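ATP-dependent RNA helicase HrpB (Escherichia coli, PDB 6EUD) hydrolyses ATP to ADP and phosphate as a bacterial DExH-box RNA helicase that binds single-stranded RNA. Local coordinates at residues A[493-498]-A[536-541]; A[443-448]-A[551-556]. All blocks are in the same frame, centred on the assembly; numbering follows the deposited sequence.

Contact 1 (A[493-498]-A[536-541])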
loop_
_atom_site.group_PDB
_atom_site.type_symbol
_atom_site.label_atom_id
_atom_site.label_comp_id
_atom_site.label_asym_id
_atom_site.label_seq_id
_atom_site.Cartn_x
_atom_site.Cartn_y
_atom_site.Cartn_z
ATOM N N PRO A 493 0.813 3.015 29.464
ATOM C CA PRO A 493 -0.573 2.953 28.971
ATOM C C PRO A 493 -0.856 3.860 27.755
ATOM O O PRO A 493 -1.657 3.481 26.901
ATOM C CB PRO A 493 -1.396 3.381 30.185
ATOM C CG PRO A 493 -0.439 4.163 31.038
ATOM C CD PRO A 493 0.902 3.554 30.834
ATOM N N LEU A 494 -0.193 5.007 27.654
ATOM C CA LEU A 494 -0.291 5.850 26.452
ATOM C C LEU A 494 0.197 5.132 25.188
ATOM O O LEU A 494 -0.444 5.177 24.133
ATOM C CB LEU A 494 0.511 7.133 26.655
ATOM C CG LEU A 494 -0.058 8.083 27.712
ATOM C CD1 LEU A 494 0.994 9.094 28.081
ATOM C CD2 LEU A 494 -1.297 8.777 27.183
ATOM N N LEU A 495 1.339 4.472 25.300
ATOM C CA LEU A 495 1.868 3.685 24.207
ATOM C C LEU A 495 0.970 2.508 23.850
ATOM O O LEU A 495 0.723 2.239 22.672
ATOM C CB LEU A 495 3.250 3.149 24.554
ATOM C CG LEU A 495 4.497 3.964 24.266
ATOM C CD1 LEU A 495 5.705 3.025 24.353
ATOM C CD2 LEU A 495 4.430 4.659 22.910
ATOM N N ALA A 496 0.519 1.800 24.882
ATOM C CA ALA A 496 -0.345 0.630 24.731
ATOM C C ALA A 496 -1.526 0.901 23.803
ATOM O O ALA A 496 -1.873 0.051 22.997
ATOM C CB ALA A 496 -0.855 0.160 26.099
ATOM N N GLY A 497 -2.128 2.084 23.909
ATOM C CA GLY A 497 -3.261 2.435 23.075
ATOM C C GLY A 497 -2.897 2.575 21.605
ATOM O O GLY A 497 -3.534 1.972 20.737
ATOM N N ALA A 498 -1.846 3.345 21.329
ATOM C CA ALA A 498 -1.493 3.691 19.964
ATOM C C ALA A 498 -0.579 2.666 19.282
ATOM O O ALA A 498 -0.420 2.696 18.068
ATOM C CB ALA A 498 -0.842 5.064 19.936
ATOM N N ILE A 536 6.894 -2.777 24.712
ATOM C CA ILE A 536 6.123 -2.142 23.647
ATOM C C ILE A 536 7.158 -1.540 22.718
ATOM O O ILE A 536 7.983 -0.750 23.166
ATOM C CB ILE A 536 5.167 -1.039 24.152
ATOM C CG1 ILE A 536 4.290 -1.550 25.295
ATOM C CG2 ILE A 536 4.290 -0.579 23.004
ATOM C CD1 ILE A 536 3.334 -0.542 25.798
ATOM N N ALA A 537 7.151 -1.929 21.449
ATOM C CA ALA A 537 8.169 -1.455 20.517
ATOM C C ALA A 537 7.565 -0.601 19.417
ATOM O O ALA A 537 7.258 -1.103 18.337
ATOM C CB ALA A 537 8.931 -2.629 19.910
ATOM N N PRO A 538 7.403 0.702 19.683
ATOM C CA PRO A 538 6.795 1.571 18.673
ATOM C C PRO A 538 7.651 1.743 17.411
ATOM O O PRO A 538 7.091 1.857 16.325
ATOM C CB PRO A 538 6.620 2.905 19.422
ATOM C CG PRO A 538 7.541 2.851 20.539
ATOM C CD PRO A 538 7.627 1.417 20.951
ATOM N N LEU A 539 8.971 1.749 17.549
ATOM C CA LEU A 539 9.847 1.966 16.400
ATOM C C LEU A 539 10.569 0.684 15.956
ATOM O O LEU A 539 11.352 0.092 16.711
ATOM C CB LEU A 539 10.864 3.061 16.723
ATOM C CG LEU A 539 11.456 3.823 15.544
ATOM C CD1 LEU A 539 10.354 4.423 14.704
ATOM C CD2 LEU A 539 12.379 4.895 16.058
ATOM N N LEU A 540 10.309 0.280 14.716
ATOM C CA LEU A 540 10.764 -1.003 14.186
ATOM C C LEU A 540 11.348 -0.906 12.788
ATOM O O LEU A 540 10.723 -0.332 11.886
ATOM C CB LEU A 540 9.607 -1.999 14.149
ATOM C CG LEU A 540 8.983 -2.391 15.474
ATOM C CD1 LEU A 540 7.521 -2.743 15.293
ATOM C CD2 LEU A 540 9.758 -3.554 16.047
ATOM N N LEU A 541 12.516 -1.518 12.599
ATOM C CA LEU A 541 13.149 -1.580 11.283
ATOM C C LEU A 541 13.023 -2.969 10.657
ATOM O O LEU A 541 13.751 -3.895 11.011
ATOM C CB LEU A 541 14.625 -1.177 11.380
ATOM C CG LEU A 541 15.404 -1.232 10.059
ATOM C CD1 LEU A 541 14.699 -0.430 8.954
ATOM C CD2 LEU A 541 16.836 -0.737 10.257
#
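Leu495 of helix 491-498 packs against Ile536 of strand 534-542, a helix-on-sheet contact in a curled, mixed sheet consistent with the OB fold of DEAH/RHA helicases. The short helical and strand axes come within 9.2 Å of each other at an angle of 66°, so the helix crosses the strand steeply instead of running along it. Leu495 and Ile536 share most of the touching. In Ile536, CG1 stands beside the backbone N and anti to the carbonyl carbon (chi1 -52°), and the extended second torsion carries CD1 outward to the helix backbone. There CD1 lies 3.9 Å from CB of Leu495 and 3.8 Å from the backbone N of Ala496, and it also reaches the methyl of Ala496. The other branch, CG2, sits 4.1 Å from CD1 of Leu495, and the two side chains cross obliquely. The same leucine methyl, CD1 of Leu495, also meets CD of Pro538 at 4.2 Å. Were Ile536 replaced by an alanine, CD1 and CG2 would go, which is likely to leave Leu495 and Ala496 without their isoleucine partner and open a gap between helix and strand. Leu562 of helix 559-565 joins the cluster by touching both Ala496 and Ile536, while Met426 and Ile442, from helices 421-429 and 433-447, pack on Leu495. All four touching residues are buried, and what meets across the contact is almost entirely hydrocarbon, which implies an attachment governed by shape and burial and not by directional bonds.

Contact 2 (A[443-448]-A[551-556])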
loop_
_atom_site.group_PDB
_atom_site.type_symbol
_atom_site.label_atom_id
_atom_site.label_comp_id
_atom_site.label_asym_id
_atom_site.label_seq_id
_atom_site.Cartn_x
_atom_site.Cartn_y
_atom_site.Cartn_z
ATOM N N ALA A 443 5.952 11.674 21.691
ATOM C CA ALA A 443 5.641 11.924 20.298
ATOM C C ALA A 443 6.789 12.660 19.610
ATOM O O ALA A 443 7.139 12.357 18.473
ATOM C CB ALA A 443 4.342 12.713 20.179
ATOM N N ALA A 444 7.384 13.622 20.301
ATOM C CA ALA A 444 8.465 14.372 19.688
ATOM C C ALA A 444 9.657 13.430 19.457
ATOM O O ALA A 444 10.323 13.493 18.426
ATOM C CB ALA A 444 8.852 15.572 20.551
ATOM N N ILE A 445 9.888 12.527 20.401
ATOM C CA ILE A 445 10.922 11.512 20.251
ATOM C C ILE A 445 10.688 10.587 19.052
ATOM O O ILE A 445 11.582 10.402 18.226
ATOM C CB ILE A 445 11.036 10.648 21.518
ATOM C CG1 ILE A 445 11.488 11.522 22.681
ATOM C CG2 ILE A 445 12.026 9.499 21.286
ATOM C CD1 ILE A 445 11.528 10.800 23.984
ATOM N N LEU A 446 9.500 9.990 18.960
ATOM C CA LEU A 446 9.210 9.059 17.856
ATOM C C LEU A 446 9.255 9.730 16.465
ATOM O O LEU A 446 9.572 9.079 15.474
ATOM C CB LEU A 446 7.852 8.376 18.100
ATOM C CG LEU A 446 7.888 7.456 19.329
ATOM C CD1 LEU A 446 6.525 6.843 19.679
ATOM C CD2 LEU A 446 8.912 6.348 19.120
ATOM N N GLU A 447 8.962 11.031 16.398
ATOM C CA GLU A 447 9.104 11.822 15.163
ATOM C C GLU A 447 10.563 12.100 14.761
ATOM O O GLU A 447 10.881 12.219 13.577
ATOM C CB GLU A 447 8.378 13.169 15.311
ATOM C CG GLU A 447 6.884 13.087 15.225
ATOM C CD GLU A 447 6.180 14.436 15.416
ATOM O OE1 GLU A 447 6.836 15.499 15.631
ATOM O OE2 GLU A 447 4.935 14.419 15.338
ATOM N N GLU A 448 11.428 12.269 15.758
ATOM C CA GLU A 448 12.844 12.564 15.535
ATOM C C GLU A 448 13.662 11.742 16.507
ATOM O O GLU A 448 14.150 12.268 17.507
ATOM C CB GLU A 448 13.137 14.054 15.706
ATOM C CG GLU A 448 14.078 14.593 14.651
ATOM C CD GLU A 448 13.446 14.613 13.271
ATOM O OE1 GLU A 448 12.311 15.123 13.147
ATOM O OE2 GLU A 448 14.073 14.098 12.316
ATOM N N ILE A 551 14.130 -4.151 16.570
ATOM C CA ILE A 551 13.555 -3.202 17.509
ATOM C C ILE A 551 14.516 -2.039 17.705
ATOM O O ILE A 551 15.651 -2.242 18.114
ATOM C CB ILE A 551 13.238 -3.891 18.846
ATOM C CG1 ILE A 551 12.159 -4.960 18.628
ATOM C CG2 ILE A 551 12.791 -2.883 19.882
ATOM C CD1 ILE A 551 11.922 -5.841 19.836
ATOM N N LEU A 552 14.057 -0.824 17.392
ATOM C CA LEU A 552 14.912 0.363 17.448
ATOM C C LEU A 552 14.671 1.165 18.721
ATOM O O LEU A 552 15.624 1.601 19.367
ATOM C CB LEU A 552 14.683 1.249 16.224
ATOM C CG LEU A 552 14.916 0.664 14.829
ATOM C CD1 LEU A 552 14.592 1.711 13.793
ATOM C CD2 LEU A 552 16.361 0.164 14.661
ATOM N N LEU A 553 13.396 1.372 19.063
ATOM C CA LEU A 553 13.013 2.027 20.318
ATOM C C LEU A 553 11.902 1.245 20.991
ATOM O O LEU A 553 10.873 0.944 20.371
ATOM C CB LEU A 553 12.557 3.470 20.084
ATOM C CG LEU A 553 13.635 4.543 19.986
ATOM C CD1 LEU A 553 12.969 5.897 19.774
ATOM C CD2 LEU A 553 14.526 4.535 21.215
ATOM N N ALA A 554 12.100 0.907 22.259
ATOM C CA ALA A 554 11.099 0.116 22.973
ATOM C C ALA A 554 11.054 0.487 24.437
ATOM O O ALA A 554 12.000 1.072 24.987
ATOM C CB ALA A 554 11.367 -1.373 22.822
ATOM N N LEU A 555 9.941 0.125 25.058
ATOM C CA LEU A 555 9.725 0.386 26.471
ATOM C C LEU A 555 9.423 -0.935 27.155
ATOM O O LEU A 555 8.716 -1.787 26.587
ATOM C CB LEU A 555 8.573 1.380 26.675
ATOM C CG LEU A 555 8.490 1.950 28.095
ATOM C CD1 LEU A 555 9.533 3.051 28.287
ATOM C CD2 LEU A 555 7.083 2.437 28.425
ATOM N N LEU A 556 9.974 -1.120 28.351
ATOM C CA LEU A 556 9.699 -2.320 29.121
ATOM C C LEU A 556 8.431 -2.108 29.916
ATOM O O LEU A 556 8.198 -1.036 30.469
ATOM C CB LEU A 556 10.871 -2.688 30.039
ATOM C CG LEU A 556 11.115 -1.941 31.346
ATOM C CD1 LEU A 556 10.396 -2.599 32.513
ATOM C CD2 LEU A 556 12.620 -1.867 31.628
#
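Leu553 offers one methyl to two neighbouring residues on the last turn of helix 433-447, and apolar packing accounts for the whole meeting of the segments. CD1 of Leu553 lies 4.0 Å from CG2 of Ile445. It is almost equally near the second residue, with CD2 of Leu446 at 4.1 Å. The approaches differ: the isoleucine side chain lies at about a right angle to that of Leu553, whereas the Leu446 side chain meets it at a slant. In Ile445 the first torsion (chi1 -64°) sets CG2, the branch that meets Leu553, anti to the backbone N, with CG1 beside that N. Leu446 leaves its backbone at a slant to the 551-556 segment, yet its extended side chain brings the tip nearer. Leu553 itself occupies the corner where strand 548-552 gives way to strand 554-556, a turn within the curled sheet that resembles the OB fold of DEAH/RHA helicases; the helix end therefore packs on the bend and not on a flat strand. Pro450 and Leu539 also touch Leu553, and Trp468 of helix 466-479 packs on Ile445. Backbone hydrogen bonding closes the helix: the N of Glu448 reaches O of Ala444 at 3.1 Å, although Glu448 is already the first residue with non-helical backbone angles. Other polar interactions turn to other parts of the chain. OE1 of Glu447 forms a salt bridge with NE of Arg471, and the carbonyl O of Glu448 accepts a hydrogen bond from NE1 of Trp468.

Followed from the N terminus, the chain leaves helix 433-447, passes through helices 457-462, 466-479 and 491-498, and enters the sheet, coming back to the end of the first helix again at 551-556; contact 2 closes this loop of 102 residues. Contact 1 is nested inside it, joining helix 491-498 to strand 534-542 over a shorter loop of 37 residues. The centres of the two contacts lie about 8 Å apart. Strands 534-542 and 548-552 follow each other in the chain and pair antiparallel, as 534-542 also does with 554-556. Probable backbone hydrogen bonds, Ile536 N to Leu555 O (2.8 Å) and Leu552 N to Leu539 O (2.9 Å), join the two contacts directly, so both helices are tied to one sheet.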